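Local coordinates for sulfonate ABC transporter, periplasmic sulfonate-binding protein SsuA (Methylobacillus flagellatus, PDB 3UIF) that probably binds sulfonates or related sulfate esters in the periplasm and delivers them to an ABC transporter for uptake, at residues A220-Y225 with P307-T312; S228-A233 with L317-F322. One frame throughout, in Å; residues are numbered along the deposited sequence. Where two conformers were deposited one is given.

Interaction 1. Residues A220-Y225 with P307-T312; sequences AIVTAY and PHFVAT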
loop_
_atom_site.group_PDB
_atom_site.type_symbol
_atom_site.label_atom_id
_atom_site.label_comp_id
_atom_site.label_asym_id
_atom_site.label_seq_id
_atom_site.Cartn_x
_atom_site.Cartn_y
_atom_site.Cartn_z
ATOM N N ALA A 220 10.827 10.733 -16.743
ATOM C CA ALA A 220 10.898 9.585 -17.611
ATOM C C ALA A 220 10.420 8.357 -16.840
ATOM O O ALA A 220 9.633 7.551 -17.348
ATOM C CB ALA A 220 12.306 9.410 -18.144
ATOM N N ILE A 221 10.850 8.258 -15.582
ATOM C CA ILE A 221 10.405 7.189 -14.681
ATOM C C ILE A 221 8.898 7.185 -14.433
ATOM O O ILE A 221 8.240 6.156 -14.592
ATOM C CB ILE A 221 11.218 7.198 -13.379
ATOM C CG1 ILE A 221 12.452 6.341 -13.578
ATOM C CG2 ILE A 221 10.436 6.629 -12.200
ATOM C CD1 ILE A 221 13.667 6.922 -12.923
ATOM N N VAL A 222 8.359 8.337 -14.056
ATOM C CA VAL A 222 6.917 8.479 -13.840
ATOM C C VAL A 222 6.086 8.202 -15.105
ATOM O O VAL A 222 5.117 7.431 -15.063
ATOM C CB VAL A 222 6.552 9.848 -13.240
ATOM C CG1 VAL A 222 5.061 9.901 -12.963
ATOM C CG2 VAL A 222 7.346 10.099 -11.957
ATOM N N THR A 223 6.461 8.811 -16.226
ATOM C CA THR A 223 5.779 8.524 -17.479
ATOM C C THR A 223 5.827 7.018 -17.774
ATOM O O THR A 223 4.794 6.413 -18.066
ATOM C CB THR A 223 6.367 9.320 -18.644
ATOM O OG1 THR A 223 6.081 10.711 -18.458
ATOM C CG2 THR A 223 5.779 8.862 -19.943
ATOM N N ALA A 224 7.011 6.415 -17.667
ATOM C CA ALA A 224 7.170 4.982 -17.939
ATOM C C ALA A 224 6.333 4.126 -16.986
ATOM O O ALA A 224 5.675 3.187 -17.415
ATOM C CB ALA A 224 8.634 4.573 -17.900
ATOM N N TYR A 225 6.354 4.471 -15.706
ATOM C CA TYR A 225 5.532 3.828 -14.705
ATOM C C TYR A 225 4.049 3.816 -15.054
ATOM O O TYR A 225 3.416 2.761 -15.068
ATOM C CB TYR A 225 5.703 4.531 -13.368
ATOM C CG TYR A 225 4.893 3.905 -12.253
ATOM C CD1 TYR A 225 5.316 2.732 -11.641
ATOM C CD2 TYR A 225 3.718 4.508 -11.797
ATOM C CE1 TYR A 225 4.593 2.166 -10.610
ATOM C CE2 TYR A 225 2.978 3.959 -10.770
ATOM C CZ TYR A 225 3.415 2.781 -10.178
ATOM O OH TYR A 225 2.690 2.215 -9.144
ATOM N N PRO A 307 2.689 16.302 -7.053
ATOM C CA PRO A 307 1.808 15.912 -8.166
ATOM C C PRO A 307 2.277 16.329 -9.569
ATOM O O PRO A 307 1.597 16.025 -10.552
ATOM C CB PRO A 307 0.486 16.623 -7.829
ATOM C CG PRO A 307 0.917 17.846 -7.097
ATOM C CD PRO A 307 2.160 17.474 -6.325
ATOM N N HIS A 308 3.416 17.007 -9.670
ATOM C CA HIS A 308 3.854 17.571 -10.958
ATOM C C HIS A 308 4.133 16.555 -12.048
ATOM O O HIS A 308 3.857 16.815 -13.220
ATOM C CB HIS A 308 5.044 18.536 -10.775
ATOM C CG HIS A 308 5.732 18.920 -12.073
ATOM N ND1 HIS A 308 5.152 19.721 -13.001
ATOM C CD2 HIS A 308 6.994 18.568 -12.589
ATOM C CE1 HIS A 308 6.003 19.886 -14.052
ATOM N NE2 HIS A 308 7.128 19.178 -13.798
ATOM N N PHE A 309 4.668 15.394 -11.674
ATOM C CA PHE A 309 5.073 14.370 -12.644
ATOM C C PHE A 309 3.931 13.535 -13.241
ATOM O O PHE A 309 3.990 13.157 -14.420
ATOM C CB PHE A 309 6.160 13.473 -12.044
ATOM C CG PHE A 309 7.367 14.233 -11.620
ATOM C CD1 PHE A 309 8.284 14.690 -12.566
ATOM C CD2 PHE A 309 7.565 14.554 -10.281
ATOM C CE1 PHE A 309 9.396 15.433 -12.179
ATOM C CE2 PHE A 309 8.680 15.290 -9.885
ATOM C CZ PHE A 309 9.597 15.734 -10.840
ATOM N N VAL A 310 2.916 13.247 -12.427
ATOM C CA VAL A 310 1.730 12.536 -12.874
ATOM C C VAL A 310 0.885 13.443 -13.796
ATOM O O VAL A 310 0.403 13.009 -14.862
ATOM C CB VAL A 310 0.926 12.031 -11.661
ATOM C CG1 VAL A 310 -0.525 11.713 -12.029
ATOM C CG2 VAL A 310 1.638 10.844 -11.018
ATOM N N ALA A 311 0.737 14.706 -13.385
ATOM C CA ALA A 311 0.121 15.747 -14.206
ATOM C C ALA A 311 0.786 15.833 -15.592
ATOM O O ALA A 311 0.084 15.777 -16.615
ATOM C CB ALA A 311 0.167 17.089 -13.491
ATOM N N THR A 312 2.120 15.957 -15.632
ATOM C CA THR A 312 2.831 16.006 -16.918
ATOM C C THR A 312 2.598 14.706 -17.710
ATOM O O THR A 312 2.260 14.745 -18.903
ATOM C CB THR A 312 4.346 16.312 -16.756
ATOM O OG1 THR A 312 4.511 17.589 -16.134
ATOM C CG2 THR A 312 5.064 16.337 -18.102
#
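Val222 meets Phe309 and Val310 with its two methyl groups, CG2 going to the phenylalanine and CG1 to the backbone and Val310. Val222 CG2 rests against the root of the aromatic side chain, 3.6 Å from Phe309 CB, and approaches the ring only obliquely, lying 4.1 Å from Phe309 CG. The two side chains run at about a right angle to each other. Phe309 starts toward helix 215-233, but its CG stands anti to its own carbonyl carbon (chi1 -58°), which carries the ring away from that helix and leaves CB as the nearest atom to Val222 CG2.

The other methyl, CG1 of Val222, lies anti to the backbone N (chi1 -177°) and reaches the backbone of helix 308-316, with Phe309 O at 3.7 Å. It also meets the branch of Val310, CG1 of Val222 to CG2 of Val310 being 4.0 Å. Val310 CB itself points away; of its side chain, CG2 makes the approach. The closest CA pair, Val222 and Phe309, is separated by 6.3 Å, close enough for a valine methyl to touch main-chain atoms.

Val92 of strand 89-94 touches both Val222 and Phe309, placing the helix pair on the lobe built round the six-stranded sheet of this type II periplasmic-binding-protein fold. The Phe309 carbonyl packed by the valine methyl is also hydrogen-bonded by Gln219 NE2, three residues before Val222 on the same helix, and Thr223 OG1 is hydrogen-bonded to Glu316 OE2.

All three touching residues are buried, and no hydrogen bond joins 220-225 to 307-312: this patch is held by apolar packing, with polar links supplied by neighbouring residues.

Interaction 2. Residues S228-A233 with L317-F322; sequences SVHWVA and LKLEGF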
loop_
_atom_site.group_PDB
_atom_site.type_symbol
_atom_site.label_atom_id
_atom_site.label_comp_id
_atom_site.label_asym_id
_atom_site.label_seq_id
_atom_site.Cartn_x
_atom_site.Cartn_y
_atom_site.Cartn_z
ATOM N N SER A 228 2.849 1.392 -17.741
ATOM C CA SER A 228 2.593 0.057 -17.213
ATOM C C SER A 228 1.250 -0.000 -16.471
ATOM O O SER A 228 0.460 -0.929 -16.667
ATOM C CB SER A 228 3.718 -0.381 -16.279
ATOM O OG SER A 228 4.954 -0.470 -16.953
ATOM N N VAL A 229 1.009 0.999 -15.627
ATOM C CA VAL A 229 -0.197 1.078 -14.823
ATOM C C VAL A 229 -1.461 1.188 -15.686
ATOM O O VAL A 229 -2.449 0.529 -15.421
ATOM C CB VAL A 229 -0.094 2.218 -13.792
ATOM C CG1 VAL A 229 -1.407 2.417 -13.054
ATOM C CG2 VAL A 229 1.009 1.913 -12.795
ATOM N N HIS A 230 -1.410 1.989 -16.741
ATOM C CA HIS A 230 -2.519 2.076 -17.691
ATOM C C HIS A 230 -2.835 0.727 -18.284
ATOM O O HIS A 230 -4.012 0.394 -18.537
ATOM C CB HIS A 230 -2.196 3.089 -18.797
ATOM C CG HIS A 230 -3.233 3.151 -19.902
ATOM N ND1 HIS A 230 -2.935 2.894 -21.193
ATOM C CD2 HIS A 230 -4.594 3.447 -19.868
ATOM C CE1 HIS A 230 -4.033 3.035 -21.947
ATOM N NE2 HIS A 230 -5.052 3.365 -21.138
ATOM N N TRP A 231 -1.796 -0.074 -18.511
ATOM C CA TRP A 231 -1.991 -1.365 -19.137
ATOM C C TRP A 231 -2.694 -2.335 -18.205
ATOM O O TRP A 231 -3.616 -3.050 -18.618
ATOM C CB TRP A 231 -0.668 -1.922 -19.670
ATOM C CG TRP A 231 -0.824 -3.337 -20.159
ATOM C CD1 TRP A 231 -1.225 -3.764 -21.423
ATOM C CD2 TRP A 231 -0.643 -4.563 -19.381
ATOM N NE1 TRP A 231 -1.288 -5.131 -21.478
ATOM C CE2 TRP A 231 -0.959 -5.672 -20.285
ATOM C CE3 TRP A 231 -0.274 -4.840 -18.079
ATOM C CZ2 TRP A 231 -0.885 -6.995 -19.880
ATOM C CZ3 TRP A 231 -0.207 -6.178 -17.675
ATOM C CH2 TRP A 231 -0.500 -7.228 -18.558
ATOM N N VAL A 232 -2.281 -2.363 -16.945
ATOM C CA VAL A 232 -2.863 -3.287 -15.982
ATOM C C VAL A 232 -4.262 -2.849 -15.529
ATOM O O VAL A 232 -5.060 -3.685 -15.101
ATOM C CB VAL A 232 -1.956 -3.465 -14.739
ATOM C CG1 VAL A 232 -2.116 -2.292 -13.773
ATOM C CG2 VAL A 232 -2.249 -4.777 -14.033
ATOM N N ALA A 233 -4.548 -1.549 -15.629
ATOM C CA ALA A 233 -5.771 -0.972 -15.078
ATOM C C ALA A 233 -7.014 -1.228 -15.954
ATOM O O ALA A 233 -8.144 -1.046 -15.501
ATOM C CB ALA A 233 -5.587 0.512 -14.804
ATOM N N LEU A 317 0.385 11.332 -22.078
ATOM C CA LEU A 317 -0.089 10.017 -22.469
ATOM C C LEU A 317 -1.536 10.039 -22.918
ATOM O O LEU A 317 -2.080 9.006 -23.299
ATOM C CB LEU A 317 0.072 9.028 -21.313
ATOM C CG LEU A 317 1.476 8.544 -20.906
ATOM C CD1 LEU A 317 1.371 7.482 -19.809
ATOM C CD2 LEU A 317 2.292 8.038 -22.097
ATOM N N LYS A 318 -2.154 11.217 -22.878
ATOM C CA LYS A 318 -3.589 11.372 -23.151
ATOM C C LYS A 318 -4.454 10.517 -22.237
ATOM O O LYS A 318 -5.352 9.797 -22.693
ATOM C CB LYS A 318 -3.930 11.092 -24.612
ATOM C CG LYS A 318 -3.615 12.254 -25.528
ATOM C CD LYS A 318 -2.377 11.986 -26.356
ATOM C CE LYS A 318 -2.569 12.554 -27.753
ATOM N NZ LYS A 318 -1.726 11.821 -28.738
ATOM N N LEU A 319 -4.186 10.620 -20.943
ATOM C CA LEU A 319 -4.905 9.840 -19.953
ATOM C C LEU A 319 -5.566 10.725 -18.900
ATOM O O LEU A 319 -5.893 10.244 -17.795
ATOM C CB LEU A 319 -3.965 8.832 -19.284
ATOM C CG LEU A 319 -3.317 7.798 -20.203
ATOM C CD1 LEU A 319 -2.517 6.850 -19.331
ATOM C CD2 LEU A 319 -4.345 7.038 -21.046
ATOM N N GLU A 320 -5.796 11.997 -19.271
ATOM C CA GLU A 320 -6.340 12.981 -18.327
ATOM C C GLU A 320 -7.719 12.587 -17.805
ATOM O O GLU A 320 -8.053 12.923 -16.676
ATOM C CB GLU A 320 -6.359 14.400 -18.919
ATOM C CG GLU A 320 -4.983 15.008 -19.161
ATOM C CD GLU A 320 -4.566 16.031 -18.116
ATOM O OE1 GLU A 320 -4.253 15.638 -16.967
ATOM O OE2 GLU A 320 -4.521 17.236 -18.462
ATOM N N GLY A 321 -8.494 11.857 -18.606
ATOM C CA GLY A 321 -9.819 11.398 -18.180
ATOM C C GLY A 321 -9.971 9.907 -17.893
ATOM O O GLY A 321 -11.090 9.402 -17.787
ATOM N N PHE A 322 -8.857 9.196 -17.758
ATOM C CA PHE A 322 -8.888 7.744 -17.609
ATOM C C PHE A 322 -9.214 7.329 -16.153
ATOM O O PHE A 322 -9.933 6.355 -15.935
ATOM C CB PHE A 322 -7.572 7.130 -18.140
ATOM C CG PHE A 322 -7.519 5.632 -18.038
ATOM C CD1 PHE A 322 -6.896 5.012 -16.937
ATOM C CD2 PHE A 322 -8.113 4.837 -19.015
ATOM C CE1 PHE A 322 -6.869 3.633 -16.832
ATOM C CE2 PHE A 322 -8.084 3.460 -18.914
ATOM C CZ PHE A 322 -7.464 2.855 -17.825
#
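His230 reaches from helix 215-233 between Leu319 and Phe322; Leu319 accompanies its side chain along the whole length, and Phe322 joins at CD2 and NE2. With CG anti to the backbone N (chi1 175°), the imidazole extends toward the loop 317-322. His230 CB begins the contact at 3.8 Å from Leu319 CD1, and CG sits equally near that same methyl. Further out, the second leucine methyl takes over: Leu319 CD2 lies over one ring face, 3.9 Å from the His230 ring centroid and 18° off the ring normal, a CH-pi contact displaced toward the rim, where His230 NE2 is 3.7 Å from Leu319 CD2. His230 CE1 is a little farther from Leu319 CD2, at 4.1 Å.

Helix 308-316 ends in a Schellman motif, with Lys318 at positive phi, and the chain then turns, Phe322 N bonded to Leu319 O, with the side chains of Leu319 and Phe322 both starting toward helix 215-233.

At CD2 the imidazole turns its edge to the phenyl face. This carbon stands over the centre of the Phe322 ring, with His230 CD2 3.6 Å from Phe322 CZ. The T-shaped pair has ring centroids of His230 and Phe322 4.7 Å apart and planes at 77°. His230 NE2, at the tip, also nears this ring, 3.8 Å from Phe322 CE2. The Ala233 methyl meets the phenyl rim in plane, Ala233 CB lying 3.9 Å from Phe322 CE1. Arg267 makes a cation-pi contact with the Phe322 ring and donates from NH1 to Phe322 O. Were Phe322 an alanine, the His230 edge would probably lose its aromatic face and Arg267 its cation-pi partner, with a gap opened beside the Ala233 methyl. Trp270 packs on Ala233 as well.

Overall arrangement
Helix 215-233 serves both contacts, its earlier part in interaction 1 and its C-terminal part in interaction 2, while the partners are helix 308-316 and the loop that follows it. The centres lie about 12 Å apart, and the two sites meet where Thr223 O is 4.0 Å from Leu317 CD1. Interaction 1 is fully buried, helix against helix beside strand 89-94, and relies on aliphatic branches. Interaction 2 is only partly buried and buries more surface, 209 against 146 Å²; there, aromatic edge-to-face and CH-pi geometry is added to methyl packing. The surroundings differ too: side-chain hydrogen bonds flank interaction 1, whereas an arginine stacks on the aromatic ring of interaction 2.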